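PDB 2OG5: putative oxygenase from Streptomyces coelicolor, which catalyses the iron(II)- and 2-oxoglutarate-dependent 3-hydroxylation of L-asparagine, giving the (2S,3S)-3-hydroxyasparagine that is built into the calcium-dependent lipopeptide antibiotic. Local coordinates for residues E46-I51 / H77-T82; E70-A75 / L133-C138. One frame throughout, in Å; residues are numbered along the deposited sequence.

Contact 1 of 2, residues E46-I51 / H77-T82; sequences ELVEEI and HAWPAT
Ala78 meets Ile51 through its methyl group and its carbonyl: Ile51 CD1 lies 3.8 Å from Ala78 CB and 3.4 Å from Ala78 O. Ile51 reaches them with the ethyl branch, whose CG1 is turned anti to the carbonyl carbon (chi1 -66°), and the same CD1 comes obliquely upon the indole of Trp79. That indole receives Val48 over one face. Val48 CG1 makes a CH-pi contact with the Trp79 six-membered ring, 4.0 Å from its centroid and 20° off the normal, while Val48 CG2 rests over the same ring system farther toward its rim, 3.9 Å from Trp79 CE3. Both methyls of Val48 thus lie over the indole, and CG2 is shared with the ring of Pro80. Pro80, at the N-cap position of helix 81-92, offers its CD to two side chains. Leu47 reaches across to it with one methyl, Leu47 CD2 lying 3.7 Å from Pro80 CD, and the Val48 side chain crosses that of Pro80 at about a right angle. The contact is apolar packing away from the active site, joining helix 42-58 to the connection between helices 66-76 and 81-92. Beyond it, Leu105 touches both Val48 and Trp79, and Met135 of helix 128-140 packs against Trp79 and Ile51.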
loop_
_atom_site.group_PDB
_atom_site.type_symbol
_atom_site.label_atom_id
_atom_site.label_comp_id
_atom_site.label_asym_id
_atom_site.label_seq_id
_atom_site.Cartn_x
_atom_site.Cartn_y
_atom_site.Cartn_z
ATOM N N GLU A 46 22.828 -6.777 -5.744
ATOM C CA GLU A 46 23.997 -6.469 -4.920
ATOM C C GLU A 46 24.200 -4.964 -4.711
ATOM O O GLU A 46 24.560 -4.522 -3.613
ATOM C CB GLU A 46 25.251 -7.093 -5.536
ATOM C CG GLU A 46 25.266 -8.604 -5.419
ATOM C CD GLU A 46 26.444 -9.253 -6.137
ATOM O OE1 GLU A 46 27.167 -8.561 -6.891
ATOM O OE2 GLU A 46 26.643 -10.470 -5.945
ATOM N N LEU A 47 23.961 -4.181 -5.755
ATOM C CA LEU A 47 24.118 -2.730 -5.670
ATOM C C LEU A 47 23.079 -2.123 -4.726
ATOM O O LEU A 47 23.420 -1.317 -3.857
ATOM C CB LEU A 47 24.017 -2.095 -7.057
ATOM C CG LEU A 47 24.059 -0.563 -7.117
ATOM C CD1 LEU A 47 25.244 0.007 -6.336
ATOM C CD2 LEU A 47 24.086 -0.079 -8.570
ATOM N N VAL A 48 21.819 -2.526 -4.881
ATOM C CA VAL A 48 20.757 -2.022 -4.006
ATOM C C VAL A 48 21.022 -2.436 -2.554
ATOM O O VAL A 48 20.821 -1.642 -1.634
ATOM C CB VAL A 48 19.355 -2.483 -4.476
ATOM C CG1 VAL A 48 18.275 -2.065 -3.471
ATOM C CG2 VAL A 48 19.037 -1.911 -5.857
ATOM N N GLU A 49 21.518 -3.658 -2.350
ATOM C CA GLU A 49 21.891 -4.122 -1.011
ATOM C C GLU A 49 22.965 -3.219 -0.397
ATOM O O GLU A 49 22.856 -2.820 0.757
ATOM C CB GLU A 49 22.370 -5.577 -1.068
ATOM C CG GLU A 49 22.754 -6.161 0.287
ATOM C CD GLU A 49 23.288 -7.570 0.187
ATOM O OE1 GLU A 49 24.115 -7.836 -0.717
ATOM O OE2 GLU A 49 22.899 -8.408 1.028
ATOM N N GLU A 50 23.993 -2.898 -1.177
ATOM C CA GLU A 50 25.060 -2.006 -0.717
ATOM C C GLU A 50 24.509 -0.636 -0.342
ATOM O O GLU A 50 24.844 -0.083 0.696
ATOM C CB GLU A 50 26.134 -1.844 -1.803
ATOM C CG GLU A 50 27.332 -0.977 -1.402
ATOM C CD GLU A 50 28.354 -0.787 -2.533
ATOM O OE1 GLU A 50 28.034 -1.082 -3.710
ATOM O OE2 GLU A 50 29.486 -0.327 -2.239
ATOM N N ILE A 51 23.664 -0.096 -1.213
ATOM C CA ILE A 51 23.075 1.220 -0.998
ATOM C C ILE A 51 22.176 1.224 0.251
ATOM O O ILE A 51 22.245 2.139 1.065
ATOM C CB ILE A 51 22.250 1.667 -2.232
ATOM C CG1 ILE A 51 23.156 1.887 -3.450
ATOM C CG2 ILE A 51 21.506 2.963 -1.937
ATOM C CD1 ILE A 51 22.403 1.873 -4.781
ATOM N N HIS A 77 18.775 7.817 -5.862
ATOM C CA HIS A 77 19.387 8.177 -7.132
ATOM C C HIS A 77 20.688 7.446 -7.433
ATOM O O HIS A 77 21.190 7.543 -8.554
ATOM C CB HIS A 77 19.511 9.695 -7.225
ATOM C CG HIS A 77 18.184 10.344 -7.427
ATOM N ND1 HIS A 77 17.502 10.236 -8.616
ATOM C CD2 HIS A 77 17.367 11.011 -6.579
ATOM C CE1 HIS A 77 16.333 10.841 -8.503
ATOM N NE2 HIS A 77 16.222 11.314 -7.277
ATOM N N ALA A 78 21.203 6.695 -6.456
ATOM C CA ALA A 78 22.313 5.758 -6.687
ATOM C C ALA A 78 21.859 4.391 -7.228
ATOM O O ALA A 78 22.699 3.593 -7.652
ATOM C CB ALA A 78 23.118 5.556 -5.398
ATOM N N TRP A 79 20.556 4.095 -7.198
ATOM C CA TRP A 79 20.057 2.809 -7.709
ATOM C C TRP A 79 20.403 2.627 -9.188
ATOM O O TRP A 79 20.561 3.608 -9.917
ATOM C CB TRP A 79 18.538 2.676 -7.570
ATOM C CG TRP A 79 18.015 2.366 -6.206
ATOM C CD1 TRP A 79 18.415 2.915 -5.030
ATOM C CD2 TRP A 79 16.942 1.463 -5.887
ATOM N NE1 TRP A 79 17.659 2.406 -3.988
ATOM C CE2 TRP A 79 16.755 1.511 -4.490
ATOM C CE3 TRP A 79 16.124 0.623 -6.649
ATOM C CZ2 TRP A 79 15.777 0.749 -3.834
ATOM C CZ3 TRP A 79 15.154 -0.138 -5.998
ATOM C CH2 TRP A 79 14.990 -0.070 -4.606
ATOM N N PRO A 80 20.503 1.368 -9.643
ATOM C CA PRO A 80 20.714 1.143 -11.070
ATOM C C PRO A 80 19.647 1.787 -11.946
ATOM O O PRO A 80 18.463 1.775 -11.600
ATOM C CB PRO A 80 20.647 -0.381 -11.223
ATOM C CG PRO A 80 20.293 -0.934 -9.923
ATOM C CD PRO A 80 20.444 0.115 -8.871
ATOM N N ALA A 81 20.076 2.327 -13.079
ATOM C CA ALA A 81 19.165 2.991 -14.006
ATOM C C ALA A 81 18.041 2.081 -14.474
ATOM O O ALA A 81 16.933 2.547 -14.721
ATOM C CB ALA A 81 19.935 3.536 -15.213
ATOM N N THR A 82 18.327 0.787 -14.623
ATOM C CA THR A 82 17.312 -0.180 -15.043
ATOM C C THR A 82 16.078 -0.125 -14.143
ATOM O O THR A 82 14.948 -0.050 -14.623
ATOM C CB THR A 82 17.872 -1.617 -15.007
ATOM O OG1 THR A 82 18.559 -1.819 -13.769
ATOM C CG2 THR A 82 18.838 -1.834 -16.143
#

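Contact 2 of 2, residues E70-A75 / L133-C138; sequences EAARNA and LLMTAC
Ala72 and Met135 mark the close crossing of two helices, 66-76 and 128-140, in an alpha-helical layer beside the jelly-roll core of this clavaminate synthase-family oxygenase. The axes of the two segments approach to 7.8 Å and cross at -70°, with small residues of 70-75 at the interface. Apolar packing is the main interaction. Ala72 CB sits over the backbone of 133-138, 3.9 Å from Leu134 C, and touches Leu134 CB beside it. Met135 extends across the first helix, from Ala72 to Ala75, its CG held anti to the carbonyl carbon (chi1 -73°). Met135 CG is 4.1 Å from Ala72 CB, and Met135 SD meets the methyl of Ala75, lying 3.5 Å from Ala75 CB.

A carbon-to-carbonyl contact accompanies these pairs, Met135 CG being 3.4 Å from Ala72 O.

Arg73 and Cys138 supply the rest of the interface. Cys138 presses CB against the backbone of the first helix, 3.7 Å from Arg73 CA, and the arginine's aliphatic stem continues the packing. The arginine chain bends at chi3 (-65°), and the Cys138 sulfur lies obliquely to the guanidinium. The stronger partners of that group lie elsewhere, since Arg73 NH2 forms a salt bridge with Asp142 and a hydrogen bond with Tyr348, which together would limit its rotation.

On its other flank helix 128-140 lies on the sheet: Leu133 and Ala137 touch strands 191-196 and 326-333, the latter carrying the asparagine-binding Arg329. Back at the helix crossing, the Cys138 thiol is in van der Waals contact with the arginine stem, SG being 3.8 Å from Arg73 CB.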
loop_
_atom_site.group_PDB
_atom_site.type_symbol
_atom_site.label_atom_id
_atom_site.label_comp_id
_atom_site.label_asym_id
_atom_site.label_seq_id
_atom_site.Cartn_x
_atom_site.Cartn_y
_atom_site.Cartn_z
ATOM N N GLU A 70 15.620 12.621 3.590
ATOM C CA GLU A 70 16.527 13.264 2.627
ATOM C C GLU A 70 17.670 12.334 2.205
ATOM O O GLU A 70 17.989 12.243 1.020
ATOM C CB GLU A 70 17.086 14.561 3.216
ATOM C CG GLU A 70 17.977 15.370 2.266
ATOM C CD GLU A 70 18.497 16.665 2.884
ATOM O OE1 GLU A 70 18.152 16.965 4.053
ATOM O OE2 GLU A 70 19.288 17.374 2.218
ATOM N N ALA A 71 18.280 11.633 3.164
ATOM C CA ALA A 71 19.317 10.648 2.825
ATOM C C ALA A 71 18.748 9.548 1.924
ATOM O O ALA A 71 19.407 9.093 0.984
ATOM C CB ALA A 71 19.926 10.043 4.077
ATOM N N ALA A 72 17.511 9.132 2.198
ATOM C CA ALA A 72 16.853 8.108 1.385
ATOM C C ALA A 72 16.621 8.617 -0.038
ATOM O O ALA A 72 16.819 7.891 -1.011
ATOM C CB ALA A 72 15.534 7.677 2.041
ATOM N N ARG A 73 16.185 9.866 -0.163
ATOM C CA ARG A 73 15.986 10.477 -1.484
ATOM C C ARG A 73 17.287 10.488 -2.283
ATOM O O ARG A 73 17.318 10.101 -3.446
ATOM C CB ARG A 73 15.457 11.902 -1.318
ATOM C CG ARG A 73 15.072 12.600 -2.611
ATOM C CD ARG A 73 14.473 13.976 -2.345
ATOM N NE ARG A 73 13.219 13.795 -1.620
ATOM C CZ ARG A 73 12.986 14.111 -0.355
ATOM N NH1 ARG A 73 13.905 14.705 0.414
ATOM N NH2 ARG A 73 11.787 13.825 0.139
ATOM N N ASN A 74 18.361 10.930 -1.645
ATOM C CA ASN A 74 19.665 10.945 -2.299
ATOM C C ASN A 74 20.145 9.542 -2.661
ATOM O O ASN A 74 20.697 9.326 -3.742
ATOM C CB ASN A 74 20.683 11.664 -1.414
ATOM C CG ASN A 74 20.441 13.174 -1.359
ATOM O OD1 ASN A 74 20.593 13.799 -0.301
ATOM N ND2 ASN A 74 20.070 13.759 -2.493
ATOM N N ALA A 75 19.923 8.582 -1.771
ATOM C CA ALA A 75 20.356 7.201 -2.009
ATOM C C ALA A 75 19.552 6.548 -3.136
ATOM O O ALA A 75 20.084 5.739 -3.890
ATOM C CB ALA A 75 20.261 6.379 -0.722
ATOM N N LEU A 133 12.098 0.819 1.566
ATOM C CA LEU A 133 10.801 1.453 1.384
ATOM C C LEU A 133 10.911 2.957 1.191
ATOM O O LEU A 133 10.241 3.510 0.322
ATOM C CB LEU A 133 9.874 1.139 2.560
ATOM C CG LEU A 133 9.263 -0.263 2.529
ATOM C CD1 LEU A 133 8.729 -0.621 3.917
ATOM C CD2 LEU A 133 8.144 -0.382 1.480
ATOM N N LEU A 134 11.721 3.637 2.000
ATOM C CA LEU A 134 11.738 5.094 1.920
ATOM C C LEU A 134 12.498 5.569 0.675
ATOM O O LEU A 134 12.151 6.596 0.079
ATOM C CB LEU A 134 12.254 5.729 3.219
ATOM C CG LEU A 134 11.328 5.527 4.435
ATOM C CD1 LEU A 134 11.830 6.273 5.672
ATOM C CD2 LEU A 134 9.893 5.939 4.139
ATOM N N MET A 135 13.514 4.822 0.245
ATOM C CA MET A 135 14.184 5.143 -1.031
ATOM C C MET A 135 13.181 5.040 -2.178
ATOM O O MET A 135 13.049 5.966 -2.981
ATOM C CB MET A 135 15.387 4.229 -1.292
ATOM C CG MET A 135 16.582 4.530 -0.415
ATOM S SD MET A 135 18.078 3.600 -0.850
ATOM C CE MET A 135 17.596 1.924 -0.412
ATOM N N THR A 136 12.433 3.945 -2.235
ATOM C CA THR A 136 11.471 3.751 -3.321
ATOM C C THR A 136 10.369 4.809 -3.279
ATOM O O THR A 136 9.945 5.311 -4.321
ATOM C CB THR A 136 10.844 2.354 -3.297
ATOM O OG1 THR A 136 11.892 1.373 -3.246
ATOM C CG2 THR A 136 9.984 2.120 -4.538
ATOM N N ALA A 137 9.904 5.159 -2.083
ATOM C CA ALA A 137 8.888 6.199 -1.947
ATOM C C ALA A 137 9.367 7.517 -2.535
ATOM O O ALA A 137 8.620 8.216 -3.216
ATOM C CB ALA A 137 8.510 6.390 -0.474
ATOM N N CYS A 138 10.629 7.854 -2.270
ATOM C CA CYS A 138 11.203 9.084 -2.806
ATOM C C CYS A 138 11.418 9.049 -4.321
ATOM O O CYS A 138 11.515 10.103 -4.962
ATOM C CB CYS A 138 12.519 9.412 -2.092
ATOM S SG CYS A 138 12.331 9.942 -0.400
#

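How the contacts relate
From the N terminus, helix 42-58 is the first helix, followed by helix 66-76. Contact 1 closes a largely helical loop of 25 residues by bringing 77-82 back to 46-51. Contact 2 starts within that loop, at 70-75, and closes a longer one of 57 residues at 133-138, so the two cross along the chain. Their centres are about 12 Å apart, and they touch directly: Ile51 CG2 lies 3.7 Å from Ala75 O, and Trp79 CH2 lies 3.7 Å from Thr136 OG1. Together they join the N-terminal helices to helix 128-140, which packs in turn on strands 191-196 and 326-333 of the mixed sheet.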